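Local coordinates for N-acetyltransferase (PDB 4LUA), which probably transfers an acetyl group from acetyl-coenzyme A to an amine of its substrate, as other GNAT-family acetyltransferases do, at residues V25-T30 against H34-M39; I56-Y61 against I103-N108; K145-I150 against F155-L160. All coordinates share one frame; numbering follows the deposited sequence.

Contact 1. Residues V25-T30 against H34-M39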
loop_
_atom_site.group_PDB
_atom_site.type_symbol
_atom_site.label_atom_id
_atom_site.label_comp_id
_atom_site.label_asym_id
_atom_site.label_seq_id
_atom_site.Cartn_x
_atom_site.Cartn_y
_atom_site.Cartn_z
ATOM N N VAL A 25 5.699 -4.469 -11.970
ATOM C CA VAL A 25 6.160 -3.299 -11.224
ATOM C C VAL A 25 7.378 -3.635 -10.300
ATOM O O VAL A 25 8.387 -2.893 -10.261
ATOM C CB VAL A 25 4.986 -2.735 -10.474
ATOM C CG1 VAL A 25 5.439 -1.613 -9.521
ATOM C CG2 VAL A 25 4.019 -2.229 -11.517
ATOM N N ASN A 26 7.255 -4.730 -9.565
ATOM C CA ASN A 26 8.303 -5.331 -8.755
ATOM C C ASN A 26 8.592 -4.510 -7.474
ATOM O O ASN A 26 8.590 -5.051 -6.360
ATOM C CB ASN A 26 9.584 -5.508 -9.573
ATOM C CG ASN A 26 10.593 -6.373 -8.870
ATOM O OD1 ASN A 26 10.507 -7.601 -8.938
ATOM N ND2 ASN A 26 11.553 -5.738 -8.168
ATOM N N GLU A 27 8.815 -3.216 -7.645
ATOM C CA GLU A 27 9.161 -2.329 -6.534
ATOM C C GLU A 27 7.884 -1.857 -5.812
ATOM O O GLU A 27 6.969 -1.237 -6.407
ATOM C CB GLU A 27 9.901 -1.104 -7.079
ATOM C CG GLU A 27 10.314 -0.089 -6.043
ATOM C CD GLU A 27 11.028 1.142 -6.630
ATOM O OE1 GLU A 27 11.528 1.064 -7.779
ATOM O OE2 GLU A 27 11.065 2.159 -5.908
ATOM N N GLU A 28 7.826 -2.125 -4.516
ATOM C CA GLU A 28 6.720 -1.616 -3.683
ATOM C C GLU A 28 7.022 -0.165 -3.301
ATOM O O GLU A 28 8.164 0.167 -2.992
ATOM C CB GLU A 28 6.622 -2.487 -2.420
ATOM C CG GLU A 28 5.245 -2.567 -1.759
ATOM C CD GLU A 28 5.003 -1.496 -0.717
ATOM O OE1 GLU A 28 5.892 -0.713 -0.427
ATOM O OE2 GLU A 28 3.854 -1.471 -0.188
ATOM N N PHE A 29 5.987 0.696 -3.359
ATOM C CA PHE A 29 6.223 2.155 -3.255
ATOM C C PHE A 29 6.931 2.615 -1.969
ATOM O O PHE A 29 7.646 3.630 -2.022
ATOM C CB PHE A 29 4.816 2.807 -3.335
ATOM C CG PHE A 29 4.848 4.324 -3.343
ATOM C CD1 PHE A 29 5.016 4.994 -4.537
ATOM C CD2 PHE A 29 4.672 5.023 -2.159
ATOM C CE1 PHE A 29 5.007 6.442 -4.550
ATOM C CE2 PHE A 29 4.693 6.437 -2.175
ATOM C CZ PHE A 29 4.848 7.101 -3.357
ATOM N N THR A 30 6.732 1.904 -0.865
ATOM C CA THR A 30 7.378 2.291 0.402
ATOM C C THR A 30 8.598 1.498 0.714
ATOM O O THR A 30 9.193 1.723 1.777
ATOM C CB THR A 30 6.401 2.097 1.606
ATOM O OG1 THR A 30 6.025 0.717 1.776
ATOM C CG2 THR A 30 5.118 2.911 1.342
ATOM N N HIS A 34 15.653 -1.751 -5.161
ATOM C CA HIS A 34 16.094 -3.088 -5.546
ATOM C C HIS A 34 15.484 -4.188 -4.667
ATOM O O HIS A 34 15.169 -5.281 -5.173
ATOM C CB HIS A 34 17.589 -3.188 -5.478
ATOM C CG HIS A 34 18.092 -4.537 -5.893
ATOM N ND1 HIS A 34 18.701 -5.391 -5.009
ATOM C CD2 HIS A 34 18.040 -5.195 -7.079
ATOM C CE1 HIS A 34 19.032 -6.512 -5.630
ATOM N NE2 HIS A 34 18.630 -6.426 -6.887
ATOM N N TYR A 35 15.347 -3.916 -3.366
ATOM C CA TYR A 35 14.770 -4.919 -2.457
ATOM C C TYR A 35 13.315 -4.578 -2.132
ATOM O O TYR A 35 13.044 -3.609 -1.451
ATOM C CB TYR A 35 15.562 -5.006 -1.170
ATOM C CG TYR A 35 16.997 -5.446 -1.382
ATOM C CD1 TYR A 35 17.313 -6.784 -1.633
ATOM C CD2 TYR A 35 18.050 -4.517 -1.307
ATOM C CE1 TYR A 35 18.623 -7.178 -1.788
ATOM C CE2 TYR A 35 19.361 -4.920 -1.461
ATOM C CZ TYR A 35 19.632 -6.229 -1.708
ATOM O OH TYR A 35 20.937 -6.646 -1.867
ATOM N N SER A 36 12.388 -5.379 -2.663
ATOM C CA SER A 36 10.944 -5.279 -2.345
ATOM C C SER A 36 10.422 -6.686 -2.179
ATOM O O SER A 36 10.916 -7.637 -2.792
ATOM C CB SER A 36 10.097 -4.562 -3.438
ATOM O OG SER A 36 10.289 -3.176 -3.350
ATOM N N GLN A 37 9.398 -6.827 -1.338
ATOM C CA GLN A 37 8.968 -8.171 -1.007
ATOM C C GLN A 37 8.233 -8.749 -2.209
ATOM O O GLN A 37 7.492 -8.039 -2.934
ATOM C CB GLN A 37 8.108 -8.205 0.268
ATOM C CG GLN A 37 6.706 -7.624 0.108
ATOM C CD GLN A 37 6.217 -6.909 1.385
ATOM O OE1 GLN A 37 5.426 -5.954 1.314
ATOM N NE2 GLN A 37 6.688 -7.373 2.554
ATOM N N THR A 38 8.465 -10.036 -2.419
ATOM C CA THR A 38 7.842 -10.763 -3.501
ATOM C C THR A 38 6.453 -11.269 -3.118
ATOM O O THR A 38 6.180 -11.587 -1.958
ATOM C CB THR A 38 8.765 -11.899 -3.922
ATOM O OG1 THR A 38 9.693 -11.355 -4.858
ATOM C CG2 THR A 38 8.008 -13.054 -4.564
ATOM N N MET A 39 5.570 -11.281 -4.108
ATOM C CA MET A 39 4.172 -11.588 -3.899
ATOM C C MET A 39 3.948 -13.020 -4.400
ATOM O O MET A 39 3.876 -13.277 -5.606
ATOM C CB MET A 39 3.315 -10.570 -4.658
ATOM C CG MET A 39 3.685 -9.113 -4.347
ATOM S SD MET A 39 3.110 -8.744 -2.701
ATOM C CE MET A 39 1.410 -8.838 -3.073
HETATM O O HOH W 1 8.236 -7.407 -5.545
HETATM O O HOH W 2 3.689 -4.057 1.939
#
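Ser36 turns its side chain onto the backbone of residues 26 to 28, and its OG takes the N-H of Glu28 at 2.9 Å, with an N-H...O angle of 160°. The hydroxyl lies beside its own backbone N and anti to its carbonyl carbon (chi1 -77°), which turns OG to the Glu28 N-H; independently of that rotation, Ser36 CB lies 3.3 Å from Asn26 O. OG also bonds Asp32 O, in the residues that link the two segments, so the hydroxyl has partners in 25-30 and in the link. Both segments belong to the loop between helix 15-25 and helix 41-48, which in the GNAT fold commonly borders the acceptor-substrate site; here the chain leaves helix 15-25 at Asn26 with positive phi and doubles back on itself. Glu28 starts toward Ser36 but bends at chi2 (-90°), which carries its carboxylate away to Thr30. Glu28 OE1 accepts both Thr30 OG1, at 2.6 Å on the syn side, and Thr30 N, at 2.8 Å from above the carboxylate plane, while Glu28 OE2 takes the N-H of Asn89 on strand 83-91. One water donates to Asn26 O and Gln37 O, 2.5 Å and 2.8 Å from its oxygen.

Contact 2. Residues I56-Y61 against I103-N108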
loop_
_atom_site.group_PDB
_atom_site.type_symbol
_atom_site.label_atom_id
_atom_site.label_comp_id
_atom_site.label_asym_id
_atom_site.label_seq_id
_atom_site.Cartn_x
_atom_site.Cartn_y
_atom_site.Cartn_z
ATOM N N ILE A 56 -8.812 -5.690 2.535
ATOM C CA ILE A 56 -9.505 -5.279 1.335
ATOM C C ILE A 56 -8.455 -4.729 0.374
ATOM O O ILE A 56 -7.559 -3.970 0.759
ATOM C CB ILE A 56 -10.611 -4.236 1.612
ATOM C CG1 ILE A 56 -11.332 -3.902 0.303
ATOM C CG2 ILE A 56 -10.055 -2.938 2.115
ATOM C CD1 ILE A 56 -12.621 -3.145 0.489
ATOM N N VAL A 57 -8.540 -5.138 -0.880
ATOM C CA VAL A 57 -7.560 -4.757 -1.905
ATOM C C VAL A 57 -8.172 -3.885 -2.972
ATOM O O VAL A 57 -9.252 -4.182 -3.503
ATOM C CB VAL A 57 -6.979 -6.054 -2.562
ATOM C CG1 VAL A 57 -5.903 -5.677 -3.617
ATOM C CG2 VAL A 57 -6.423 -7.003 -1.483
ATOM N N PHE A 58 -7.491 -2.776 -3.296
ATOM C CA PHE A 58 -8.025 -1.851 -4.291
ATOM C C PHE A 58 -7.132 -1.810 -5.508
ATOM O O PHE A 58 -5.864 -1.870 -5.348
ATOM C CB PHE A 58 -8.038 -0.441 -3.656
ATOM C CG PHE A 58 -8.838 -0.389 -2.368
ATOM C CD1 PHE A 58 -10.216 -0.556 -2.454
ATOM C CD2 PHE A 58 -8.237 -0.150 -1.111
ATOM C CE1 PHE A 58 -11.004 -0.537 -1.286
ATOM C CE2 PHE A 58 -9.024 -0.101 0.068
ATOM C CZ PHE A 58 -10.387 -0.296 -0.023
ATOM N N GLY A 59 -7.756 -1.627 -6.679
ATOM C CA GLY A 59 -6.962 -1.470 -7.906
ATOM C C GLY A 59 -7.369 -0.231 -8.673
ATOM O O GLY A 59 -8.536 0.094 -8.719
ATOM N N CYS A 60 -6.400 0.481 -9.245
ATOM C CA CYS A 60 -6.712 1.615 -10.110
ATOM C C CYS A 60 -6.642 1.124 -11.553
ATOM O O CYS A 60 -5.620 0.544 -12.009
ATOM C CB CYS A 60 -5.613 2.664 -9.971
ATOM S SG CYS A 60 -5.568 3.302 -8.254
ATOM N N TYR A 61 -7.729 1.373 -12.289
ATOM C CA TYR A 61 -7.777 0.970 -13.701
ATOM C C TYR A 61 -7.811 2.178 -14.621
ATOM O O TYR A 61 -8.605 3.098 -14.409
ATOM C CB TYR A 61 -9.000 0.087 -13.979
ATOM C CG TYR A 61 -8.868 -1.332 -13.466
ATOM C CD1 TYR A 61 -8.526 -2.352 -14.339
ATOM C CD2 TYR A 61 -9.018 -1.620 -12.108
ATOM C CE1 TYR A 61 -8.373 -3.621 -13.875
ATOM C CE2 TYR A 61 -8.887 -2.893 -11.644
ATOM C CZ TYR A 61 -8.552 -3.878 -12.522
ATOM O OH TYR A 61 -8.430 -5.196 -12.108
ATOM N N ILE A 103 -4.246 6.747 -2.331
ATOM C CA ILE A 103 -4.142 6.826 -0.875
ATOM C C ILE A 103 -5.205 7.814 -0.350
ATOM O O ILE A 103 -5.779 7.587 0.723
ATOM C CB ILE A 103 -2.704 7.194 -0.472
ATOM C CG1 ILE A 103 -1.702 6.171 -1.020
ATOM C CG2 ILE A 103 -2.637 7.316 1.039
ATOM C CD1 ILE A 103 -2.018 4.660 -0.600
ATOM N N ASN A 104 -5.519 8.900 -1.084
ATOM C CA ASN A 104 -6.630 9.773 -0.624
ATOM C C ASN A 104 -7.965 9.002 -0.588
ATOM O O ASN A 104 -8.803 9.179 0.332
ATOM C CB ASN A 104 -6.785 11.028 -1.483
ATOM C CG ASN A 104 -5.962 12.182 -0.960
ATOM O OD1 ASN A 104 -5.913 12.418 0.247
ATOM N ND2 ASN A 104 -5.335 12.942 -1.874
ATOM N N PHE A 105 -8.157 8.138 -1.607
ATOM C CA PHE A 105 -9.324 7.278 -1.550
ATOM C C PHE A 105 -9.309 6.378 -0.324
ATOM O O PHE A 105 -10.363 6.254 0.333
ATOM C CB PHE A 105 -9.469 6.459 -2.869
ATOM C CG PHE A 105 -10.275 5.211 -2.683
ATOM C CD1 PHE A 105 -11.641 5.219 -2.791
ATOM C CD2 PHE A 105 -9.613 4.047 -2.305
ATOM C CE1 PHE A 105 -12.405 4.049 -2.569
ATOM C CE2 PHE A 105 -10.314 2.940 -1.993
ATOM C CZ PHE A 105 -11.736 2.925 -2.113
ATOM N N ILE A 106 -8.163 5.750 -0.025
ATOM C CA ILE A 106 -8.085 4.887 1.159
ATOM C C ILE A 106 -8.414 5.655 2.457
ATOM O O ILE A 106 -9.160 5.130 3.316
ATOM C CB ILE A 106 -6.738 4.133 1.220
ATOM C CG1 ILE A 106 -6.719 3.149 0.076
ATOM C CG2 ILE A 106 -6.585 3.462 2.597
ATOM C CD1 ILE A 106 -5.401 2.353 -0.040
ATOM N N ILE A 107 -7.904 6.885 2.599
ATOM C CA ILE A 107 -8.252 7.701 3.764
ATOM C C ILE A 107 -9.759 7.872 3.852
ATOM O O ILE A 107 -10.384 7.677 4.945
ATOM C CB ILE A 107 -7.599 9.091 3.694
ATOM C CG1 ILE A 107 -6.084 8.973 3.875
ATOM C CG2 ILE A 107 -8.149 9.998 4.788
ATOM C CD1 ILE A 107 -5.269 10.233 3.352
ATOM N N ASN A 108 -10.416 8.226 2.718
ATOM C CA ASN A 108 -11.888 8.352 2.832
ATOM C C ASN A 108 -12.640 7.045 3.079
ATOM O O ASN A 108 -13.625 7.015 3.784
ATOM C CB ASN A 108 -12.471 9.036 1.559
ATOM C CG ASN A 108 -12.137 10.496 1.505
ATOM O OD1 ASN A 108 -12.497 11.244 2.416
ATOM N ND2 ASN A 108 -11.419 10.924 0.457
#
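With chi1 at -57°, Phe58 carries its CG beside the backbone N and anti to the carbonyl carbon, and Phe105, whose chi1 of 157° sets CG anti to its own N, sends its ring from the helix to meet it. The result is a T-shaped aromatic pair where helix 96-112 packs on the antiparallel sheet of the GNAT fold that contains strand 55-62; Phe58 is buried, Phe105 only partly so. The evidence is direct: the ring planes stand at 80°, the centroids are 4.8 Å apart, and the edge of Phe105 is directed at the face of Phe58. The leading atom is Phe105 CE2, which stands above the centre of the Phe58 ring and comes within 3.5 Å of Phe58 CD1. Phe105 CZ follows, 3.6 Å from Phe58 CE1, so that one side of the Phe105 hexagon, and not a single corner, rests on its neighbour.

Ile106, the next residue of the helix, does not start out toward the strand as Phe105 does, but its CG1-CD1 branch comes nearer and reaches the same ring. Phe58 is thereby met by two consecutive helix residues, and the contact is entirely apolar. Further along the helix, Tyr109 makes a second edge-to-face pair with Phe58, and Leu102 touches it as well, which places this one strand residue against successive turns of helix 96-112. Thr9 of the adjoining strand 6-9 also packs on it. The approach of Ile106 is made by its CG1, 3.8 Å from Phe58 CD2, with its CD1 at 3.9 Å from the same ring carbon.

Contact 3. Residues K145-I150 against F155-L160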
loop_
_atom_site.group_PDB
_atom_site.type_symbol
_atom_site.label_atom_id
_atom_site.label_comp_id
_atom_site.label_asym_id
_atom_site.label_seq_id
_atom_site.Cartn_x
_atom_site.Cartn_y
_atom_site.Cartn_z
ATOM N N LYS A 145 13.916 -0.336 14.168
ATOM C CA LYS A 145 15.091 -1.023 13.577
ATOM C C LYS A 145 14.696 -2.431 13.099
ATOM O O LYS A 145 13.868 -3.092 13.754
ATOM C CB LYS A 145 16.226 -1.123 14.603
ATOM C CG LYS A 145 16.890 0.206 14.815
ATOM C CD LYS A 145 18.367 0.126 14.486
ATOM C CE LYS A 145 19.088 -0.943 15.299
ATOM N NZ LYS A 145 20.539 -1.038 14.927
ATOM N N ASN A 146 15.251 -2.882 11.966
ATOM C CA ASN A 146 15.007 -4.255 11.491
ATOM C C ASN A 146 13.497 -4.561 11.455
ATOM O O ASN A 146 13.043 -5.637 11.905
ATOM C CB ASN A 146 15.745 -5.246 12.383
ATOM C CG ASN A 146 17.226 -4.944 12.446
ATOM O OD1 ASN A 146 17.852 -4.686 11.410
ATOM N ND2 ASN A 146 17.794 -4.932 13.653
ATOM N N ALA A 147 12.721 -3.601 10.969
ATOM C CA ALA A 147 11.268 -3.687 11.023
ATOM C C ALA A 147 10.768 -4.631 9.969
ATOM O O ALA A 147 9.667 -5.183 10.107
ATOM C CB ALA A 147 10.661 -2.310 10.825
ATOM N N ILE A 148 11.536 -4.799 8.886
ATOM C CA ILE A 148 11.053 -5.699 7.847
ATOM C C ILE A 148 12.212 -6.509 7.295
ATOM O O ILE A 148 13.327 -6.003 7.223
ATOM C CB ILE A 148 10.338 -4.903 6.722
ATOM C CG1 ILE A 148 9.754 -5.831 5.683
ATOM C CG2 ILE A 148 11.306 -3.977 5.981
ATOM C CD1 ILE A 148 8.748 -5.083 4.708
ATOM N N LYS A 149 11.963 -7.759 6.924
ATOM C CA LYS A 149 13.011 -8.550 6.282
ATOM C C LYS A 149 12.595 -8.843 4.853
ATOM O O LYS A 149 11.545 -9.478 4.621
ATOM C CB LYS A 149 13.207 -9.879 7.026
ATOM C CG LYS A 149 14.405 -10.674 6.568
ATOM C CD LYS A 149 14.573 -11.934 7.444
ATOM C CE LYS A 149 15.849 -12.657 7.098
ATOM N NZ LYS A 149 15.891 -14.009 7.708
ATOM N N ILE A 150 13.403 -8.410 3.885
ATOM C CA ILE A 150 13.080 -8.601 2.474
ATOM C C ILE A 150 14.089 -9.552 1.913
ATOM O O ILE A 150 15.255 -9.205 1.715
ATOM C CB ILE A 150 13.081 -7.247 1.728
ATOM C CG1 ILE A 150 12.013 -6.325 2.337
ATOM C CG2 ILE A 150 12.863 -7.448 0.216
ATOM C CD1 ILE A 150 12.130 -4.797 1.944
ATOM N N PHE A 155 15.547 -4.232 6.798
ATOM C CA PHE A 155 15.482 -2.770 6.687
ATOM C C PHE A 155 14.873 -2.156 7.921
ATOM O O PHE A 155 13.912 -2.706 8.523
ATOM C CB PHE A 155 14.659 -2.336 5.466
ATOM C CG PHE A 155 15.338 -2.648 4.140
ATOM C CD1 PHE A 155 15.230 -3.897 3.575
ATOM C CD2 PHE A 155 16.079 -1.684 3.481
ATOM C CE1 PHE A 155 15.874 -4.195 2.351
ATOM C CE2 PHE A 155 16.697 -1.966 2.268
ATOM C CZ PHE A 155 16.582 -3.222 1.708
ATOM N N ASP A 156 15.421 -0.990 8.287
ATOM C CA ASP A 156 14.748 -0.150 9.288
ATOM C C ASP A 156 13.589 0.609 8.612
ATOM O O ASP A 156 13.625 0.891 7.417
ATOM C CB ASP A 156 15.731 0.908 9.798
ATOM C CG ASP A 156 16.971 0.338 10.401
ATOM O OD1 ASP A 156 16.962 -0.845 10.844
ATOM O OD2 ASP A 156 18.006 1.083 10.411
ATOM N N GLU A 157 12.532 0.906 9.367
ATOM C CA GLU A 157 11.401 1.625 8.802
ATOM C C GLU A 157 10.940 2.760 9.676
ATOM O O GLU A 157 10.980 2.651 10.934
ATOM C CB GLU A 157 10.220 0.695 8.613
ATOM C CG GLU A 157 10.482 -0.351 7.530
ATOM C CD GLU A 157 9.288 -1.123 7.222
ATOM O OE1 GLU A 157 8.750 -1.843 8.118
ATOM O OE2 GLU A 157 8.840 -1.025 6.057
ATOM N N HIS A 158 10.438 3.801 9.025
ATOM C CA HIS A 158 9.628 4.821 9.711
ATOM C C HIS A 158 8.186 4.335 9.719
ATOM O O HIS A 158 7.690 3.723 8.755
ATOM C CB HIS A 158 9.682 6.194 9.043
ATOM C CG HIS A 158 11.011 6.851 9.204
ATOM N ND1 HIS A 158 11.881 7.022 8.141
ATOM C CD2 HIS A 158 11.659 7.289 10.307
ATOM C CE1 HIS A 158 12.996 7.584 8.585
ATOM N NE2 HIS A 158 12.914 7.710 9.905
ATOM N N TRP A 159 7.474 4.619 10.817
ATOM C CA TRP A 159 6.053 4.355 10.855
ATOM C C TRP A 159 5.362 5.712 10.880
ATOM O O TRP A 159 5.763 6.611 11.605
ATOM C CB TRP A 159 5.712 3.638 12.191
ATOM C CG TRP A 159 6.040 2.187 12.105
ATOM C CD1 TRP A 159 7.204 1.543 12.539
ATOM C CD2 TRP A 159 5.204 1.185 11.510
ATOM N NE1 TRP A 159 7.091 0.188 12.253
ATOM C CE2 TRP A 159 5.897 -0.054 11.616
ATOM C CE3 TRP A 159 3.939 1.220 10.902
ATOM C CZ2 TRP A 159 5.337 -1.265 11.135
ATOM C CZ3 TRP A 159 3.384 0.022 10.439
ATOM C CH2 TRP A 159 4.108 -1.200 10.558
ATOM N N LEU A 160 4.312 5.870 10.054
ATOM C CA LEU A 160 3.522 7.097 10.032
ATOM C C LEU A 160 2.074 6.725 10.269
ATOM O O LEU A 160 1.671 5.598 9.983
ATOM C CB LEU A 160 3.621 7.734 8.615
ATOM C CG LEU A 160 4.954 8.492 8.334
ATOM C CD1 LEU A 160 6.106 7.507 8.085
ATOM C CD2 LEU A 160 4.779 9.398 7.042
HETATM O O HOH W 3 19.230 -1.648 11.963
HETATM O O HOH W 4 17.831 -2.998 9.171
#
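A classic beta bulge interrupts the hairpin of strands 139-150 and 153-163, with Ala147 and Ile148 both facing Phe155. Its signature is at Phe155 O, which receives Ile148 N at 3.2 Å in the carbonyl plane and, more weakly, Ala147 N at 2.9 Å with an N-H...O angle of only 125°. Phe155 N returns a near-straight bond (165°) to Ile148 O, closing the antiparallel hydrogen-bonded pair. Where the chain turns at Asn146, a side chain supplies the acceptor: Asp156 OD1, met on the anti side, takes Asn146 N at 2.9 Å. A water, 2.9 Å from Asp156 OD1, lies 2.8 Å from Asn146 OD1 and can link these two side chains, which run alongside one another.

At the bulge, Ile148 and Phe155 project to one face of the sheet, Ile148 CG2 packing on Phe155 CB. Ile150 crosses Phe155 at about a right angle, its CD1 3.6 Å from Phe155 CD1. Glu157, with CG beside its backbone N (chi1 -68°), runs its chain along the bulge: its CD lies 3.7 Å from Ile148 CG2 and its OE1 3.3 Å from Ala147 CB. Both strands belong to the C-terminal sheet (117-123, 153-163, 139-150) of the GNAT fold.

How the contacts relate
From the N terminus, contact 1 closes first, folding the loop after helix 15-25 back on itself across just three intervening residues. Contact 2 follows with a much longer closure of 41 residues, joining strand 55-62 of the four-stranded sheet to helix 96-112. Contact 3 is again local, the hairpin 139-150/153-163 of the three-stranded sheet. The three come in series, none enclosing or crossing another. Contacts 1 and 3 nevertheless meet in space: Tyr35 CB lies 3.5 Å from Phe155 CZ, so the early loop packs against the late hairpin. Contact 2 stands apart, its centre about 18 Å from that of contact 1 and about 23 Å from that of contact 3.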